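Beta-glucanase (Bacteroides thetaiotaomicron, PDB 6EUG) probably hydrolyses beta-1,3-galactosidic bonds in arabinogalactan breakdown, this chain being the family 43 glycoside hydrolase part of a longer protein. Local coordinates at residues Ala165-Met170 and Gly251-Ile256; Gly199-Arg204 and Asp233-Gln238. All coordinates share one frame; numbering follows the deposited sequence. Where two conformers were deposited one is given.

Contact 1: Ala165-Met170 and Gly251-Ile256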
# COMPACT_ATOMS: atom_id res chain seq x y z
N ALA A 165 -22.09 -0.41 4.60
CA ALA A 165 -22.21 -0.06 3.16
C ALA A 165 -21.81 -1.23 2.25
O ALA A 165 -20.81 -1.92 2.52
CB ALA A 165 -21.36 1.18 2.83
N TYR A 166 -22.59 -1.43 1.20
CA TYR A 166 -22.28 -2.38 0.15
C TYR A 166 -21.41 -1.72 -0.94
O TYR A 166 -21.50 -0.53 -1.19
CB TYR A 166 -23.55 -2.88 -0.55
CG TYR A 166 -24.38 -3.86 0.22
CD1 TYR A 166 -24.07 -5.23 0.23
CD2 TYR A 166 -25.50 -3.43 0.94
CE1 TYR A 166 -24.84 -6.15 0.94
CE2 TYR A 166 -26.28 -4.34 1.65
CZ TYR A 166 -25.95 -5.69 1.65
OH TYR A 166 -26.72 -6.56 2.37
N PRO A 167 -20.60 -2.52 -1.64
CA PRO A 167 -19.86 -1.96 -2.77
C PRO A 167 -20.83 -1.52 -3.88
O PRO A 167 -21.85 -2.20 -4.12
CB PRO A 167 -19.03 -3.16 -3.29
CG PRO A 167 -19.10 -4.18 -2.23
CD PRO A 167 -20.39 -3.97 -1.50
N LEU A 168 -20.51 -0.41 -4.55
CA LEU A 168 -21.34 0.13 -5.64
C LEU A 168 -21.53 -0.91 -6.76
O LEU A 168 -22.57 -0.93 -7.39
CB LEU A 168 -20.72 1.42 -6.19
CG LEU A 168 -21.37 2.19 -7.32
CD1 LEU A 168 -22.66 2.84 -6.85
CD2 LEU A 168 -20.37 3.25 -7.78
N ASN A 169 -20.54 -1.77 -6.97
CA ASN A 169 -20.57 -2.74 -8.06
C ASN A 169 -21.02 -4.16 -7.67
O ASN A 169 -20.90 -5.07 -8.47
CB ASN A 169 -19.22 -2.77 -8.82
CG ASN A 169 -18.08 -3.34 -8.00
OD1 ASN A 169 -17.97 -3.11 -6.80
ND2 ASN A 169 -17.16 -4.02 -8.67
N MET A 170 -21.56 -4.33 -6.46
CA MET A 170 -22.18 -5.58 -6.05
C MET A 170 -23.61 -5.57 -6.59
O MET A 170 -24.34 -4.60 -6.38
CB MET A 170 -22.17 -5.69 -4.53
CG MET A 170 -22.51 -7.07 -4.00
SD MET A 170 -21.76 -7.42 -2.38
CE MET A 170 -22.46 -9.03 -2.01
N GLY A 251 -18.29 6.16 1.96
CA GLY A 251 -19.23 5.07 1.72
C GLY A 251 -19.24 4.55 0.30
O GLY A 251 -19.82 3.48 0.03
N LYS A 252 -18.61 5.29 -0.62
CA LYS A 252 -18.57 4.91 -2.03
C LYS A 252 -17.30 4.09 -2.25
O LYS A 252 -16.18 4.58 -1.97
CB LYS A 252 -18.59 6.16 -2.92
CG LYS A 252 -18.66 5.88 -4.41
CD LYS A 252 -18.38 7.10 -5.27
CE LYS A 252 -19.38 8.20 -5.09
NZ LYS A 252 -19.31 9.12 -6.27
N TYR A 253 -17.46 2.84 -2.70
CA TYR A 253 -16.33 1.94 -2.96
C TYR A 253 -16.68 0.85 -3.94
O TYR A 253 -17.87 0.53 -4.10
CB TYR A 253 -15.77 1.30 -1.69
CG TYR A 253 -16.57 0.19 -0.98
CD1 TYR A 253 -17.73 0.48 -0.26
CD2 TYR A 253 -16.12 -1.16 -0.99
CE1 TYR A 253 -18.43 -0.51 0.42
CE2 TYR A 253 -16.82 -2.17 -0.32
CZ TYR A 253 -17.97 -1.85 0.40
OH TYR A 253 -18.65 -2.87 1.07
N ILE A 254 -15.64 0.26 -4.56
CA ILE A 254 -15.79 -0.92 -5.44
C ILE A 254 -14.91 -2.10 -4.93
O ILE A 254 -13.96 -1.90 -4.14
CB ILE A 254 -15.50 -0.63 -6.93
CG1 ILE A 254 -14.02 -0.24 -7.19
CG2 ILE A 254 -16.48 0.42 -7.43
CD1 ILE A 254 -13.57 -0.22 -8.64
N ARG A 255 -15.20 -3.30 -5.42
CA ARG A 255 -14.39 -4.48 -5.16
C ARG A 255 -13.98 -5.08 -6.52
O ARG A 255 -14.79 -5.14 -7.46
CB ARG A 255 -15.14 -5.49 -4.26
CG ARG A 255 -16.36 -6.18 -4.86
CD ARG A 255 -17.12 -7.01 -3.83
NE ARG A 255 -16.46 -8.27 -3.45
CZ ARG A 255 -16.69 -9.47 -3.99
NH1 ARG A 255 -17.56 -9.63 -4.98
NH2 ARG A 255 -16.05 -10.53 -3.49
N ILE A 256 -12.72 -5.50 -6.63
CA ILE A 256 -12.17 -5.99 -7.89
C ILE A 256 -11.31 -7.23 -7.67
O ILE A 256 -10.72 -7.44 -6.59
CB ILE A 256 -11.37 -4.91 -8.67
CG1 ILE A 256 -10.23 -4.31 -7.80
CG2 ILE A 256 -12.30 -3.80 -9.18
CD1 ILE A 256 -9.28 -3.40 -8.58
O HOH W 1 -20.32 1.93 -2.08
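Pro-167 and Tyr-253 lie side by side and point the same way, with the proline set over one face of the phenol. Its CA stands 3.8 Å from the centroid of the Tyr-253 ring and 14° off the normal, a CH-pi contact, while CG reaches Tyr-253 CE2 at 3.6 Å. With CG of Tyr-253 held between its backbone N and carbonyl carbon (chi1 73°), the ring swings up alongside the loop, and OH donates to Ala-165 O at 2.8 Å, tilted from that carbonyl's plane. The methyl of Ala-165 touches CE1 of the same ring loosely, at 4.2 Å. Strand 252-256 is an outermost strand of a four-stranded antiparallel sheet, the third blade of the five-bladed beta-propeller of family 43. The backbones of Lys-252, Ile-254 and Ile-256 hydrogen-bond to strand 236-242, and residues 165-170 satisfy much of the other edge. Leu-168 N donates a hydrogen bond to Tyr-253 O at 2.8 Å. Next along, the side-chain amide of Asn-169 pairs with both backbone groups of Arg-255: OD1 accepts from Arg-255 N at 3.1 Å, and ND2 donates to Arg-255 O at 2.9 Å, almost straight (174°) and in the planes of both groups, which fixes the amide's rotation. Water 1 takes the N-H of Tyr-253 and lies between the carbonyls of Tyr-166 and Gly-251. Arg-255 lays its CD against Pro-167 CG, 3.8 Å away, before its guanidinium turns to Glu-232, Ile-196 O and Ala-197 O.

Contact 2: Gly199-Arg204 and Asp233-Gln238; sequences GMFVKR and DNLTLQ
The phenyl ring of Phe-201 and the guanidinium of Arg-204 lie face against face on helix 200-205, and Asp-233 comes to both from across the contact. Arg-204 NH1 sits over the centre of the Phe-201 ring, about 3.3 Å above its plane; conversely, Phe-201 CG lies beneath the middle of the guanidinium. The NH1/NH2 edge of Arg-204 is taken by the carboxylate, in an end-on salt bridge with one nitrogen to each oxygen. NH1 reaches Asp-233 OD2 at 3.0 Å, nearly straight (175°) and in the guanidinium plane, whereas NH2 meets OD1 at 3.1 Å along a more bent path. The two planes are 52° apart, and both oxygens are approached from above the carboxylate plane, so this is a twisted pairing. A bend at chi3 (60°) in an otherwise extended Arg-204 chain folds the guanidinium back over the phenyl ring. Asp-233 OD2 also meets the ring obliquely, 3.3 Å from Phe-201 CE2. Beside it, Leu-235 CD1 packs on the same CE2 at 3.9 Å, giving the ring an apolar neighbour next to the acid; Ile-196 adds to the packing round Phe-201. On another side of the helix, Val-202 CG2 makes a loose contact with Gln-238 NE2, 4.3 Å away. That amide is held by outside partners: OE1 by Tyr-229, NE2 by Glu-232 and Gln-210. Asp-233 and Asn-234 both have positive phi in the link between strands 225-231 and 236-242, and Leu-235 and Thr-236 together face Ser-231 as a classic beta bulge. The short helix thus packs on a bulged beta hairpin in a propeller blade, with the Asp-233 side chain about 12 Å from the bound glucoimidazole.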
# COMPACT_ATOMS: atom_id res chain seq x y z
N GLY A 199 -19.44 -12.56 -3.18
CA GLY A 199 -19.48 -11.64 -2.03
C GLY A 199 -19.78 -12.15 -0.63
O GLY A 199 -20.14 -11.35 0.28
N MET A 200 -19.57 -13.42 -0.41
CA MET A 200 -19.82 -14.03 0.89
C MET A 200 -19.11 -13.31 2.03
O MET A 200 -19.70 -13.08 3.07
CB MET A 200 -19.42 -15.52 0.85
CG MET A 200 -19.57 -16.26 2.17
SD MET A 200 -19.42 -18.07 2.08
CE MET A 200 -17.69 -18.24 1.65
N PHE A 201 -17.84 -12.98 1.84
CA PHE A 201 -17.09 -12.27 2.93
C PHE A 201 -17.43 -10.79 3.03
O PHE A 201 -17.24 -10.16 4.11
CB PHE A 201 -15.56 -12.52 2.82
CG PHE A 201 -15.09 -13.91 3.28
CD1 PHE A 201 -15.95 -14.88 3.83
CD2 PHE A 201 -13.75 -14.25 3.13
CE1 PHE A 201 -15.45 -16.13 4.22
CE2 PHE A 201 -13.26 -15.49 3.52
CZ PHE A 201 -14.10 -16.43 4.07
N VAL A 202 -17.91 -10.18 1.94
CA VAL A 202 -18.47 -8.84 2.04
C VAL A 202 -19.67 -8.83 3.01
O VAL A 202 -19.74 -7.98 3.94
CB VAL A 202 -18.89 -8.27 0.67
CG1 VAL A 202 -19.53 -6.88 0.81
CG2 VAL A 202 -17.71 -8.19 -0.31
N LYS A 203 -20.60 -9.75 2.81
CA LYS A 203 -21.80 -9.87 3.69
C LYS A 203 -21.40 -10.20 5.14
O LYS A 203 -21.94 -9.60 6.08
CB LYS A 203 -22.78 -10.93 3.11
N ARG A 204 -20.41 -11.08 5.33
CA ARG A 204 -19.89 -11.44 6.65
C ARG A 204 -19.42 -10.20 7.39
O ARG A 204 -19.70 -10.03 8.58
CB ARG A 204 -18.73 -12.42 6.50
CG ARG A 204 -18.20 -13.02 7.80
CD ARG A 204 -16.83 -13.67 7.62
NE ARG A 204 -15.80 -12.72 7.15
CZ ARG A 204 -14.55 -13.04 6.80
NH1 ARG A 204 -14.12 -14.30 6.85
NH2 ARG A 204 -13.71 -12.09 6.41
N ASP A 233 -10.29 -11.16 3.91
CA ASP A 233 -9.26 -12.16 4.28
C ASP A 233 -8.11 -12.16 3.23
O ASP A 233 -7.59 -13.24 2.88
CB ASP A 233 -9.83 -13.59 4.51
CG ASP A 233 -10.62 -13.74 5.83
OD1 ASP A 233 -10.69 -12.85 6.66
OD2 ASP A 233 -11.25 -14.78 6.06
N ASN A 234 -7.78 -10.96 2.72
CA ASN A 234 -6.75 -10.72 1.68
C ASN A 234 -7.16 -11.20 0.26
O ASN A 234 -6.39 -11.06 -0.69
CB ASN A 234 -5.38 -11.36 2.05
CG ASN A 234 -4.70 -10.73 3.26
OD1 ASN A 234 -5.11 -9.69 3.76
ND2 ASN A 234 -3.67 -11.39 3.76
N LEU A 235 -8.36 -11.75 0.10
CA LEU A 235 -8.75 -12.38 -1.17
C LEU A 235 -9.11 -11.39 -2.31
O LEU A 235 -9.06 -11.76 -3.47
CB LEU A 235 -9.90 -13.37 -0.96
CG LEU A 235 -9.60 -14.58 -0.06
CD1 LEU A 235 -10.84 -15.23 0.53
CD2 LEU A 235 -8.79 -15.60 -0.81
N THR A 236 -9.51 -10.18 -1.96
CA THR A 236 -10.17 -9.27 -2.93
C THR A 236 -9.64 -7.87 -2.70
O THR A 236 -9.52 -7.45 -1.51
CB THR A 236 -11.71 -9.30 -2.68
OG1 THR A 236 -12.19 -10.66 -2.77
CG2 THR A 236 -12.45 -8.42 -3.69
N LEU A 237 -9.35 -7.11 -3.78
CA LEU A 237 -8.97 -5.69 -3.62
C LEU A 237 -10.22 -4.81 -3.53
O LEU A 237 -11.21 -5.08 -4.22
CB LEU A 237 -8.15 -5.17 -4.79
CG LEU A 237 -6.70 -5.60 -4.90
CD1 LEU A 237 -6.20 -5.20 -6.27
CD2 LEU A 237 -5.86 -4.95 -3.80
N GLN A 238 -10.17 -3.77 -2.68
CA GLN A 238 -11.22 -2.74 -2.66
C GLN A 238 -10.62 -1.34 -2.85
O GLN A 238 -9.46 -1.11 -2.47
CB GLN A 238 -12.09 -2.84 -1.39
CG GLN A 238 -12.93 -4.12 -1.32
CD GLN A 238 -13.76 -4.27 -0.05
OE1 GLN A 238 -13.80 -3.34 0.78
NE2 GLN A 238 -14.40 -5.45 0.14

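How the contacts relate
The centres of contacts 1 and 2 lie 11 Å apart, on the same side of the molecule's centre. Along the chain the segments run 165-170, 199-204, 233-238, 251-256, so contact 2 falls wholly between the two halves of contact 1. Both place parts of the long connection between strands 154-159 and 215-219 against one propeller blade: the loop on its outermost strand 252-256, the helix on the hairpin leading into neighbouring strand 236-242. Ile-256 N and Leu-237 O, 2.9 Å apart, probably bond the two strands, and Val-202 also packs on Arg-255. Just beyond helix 200-205, the connection supplies Asp-214 to the glucoimidazole pocket.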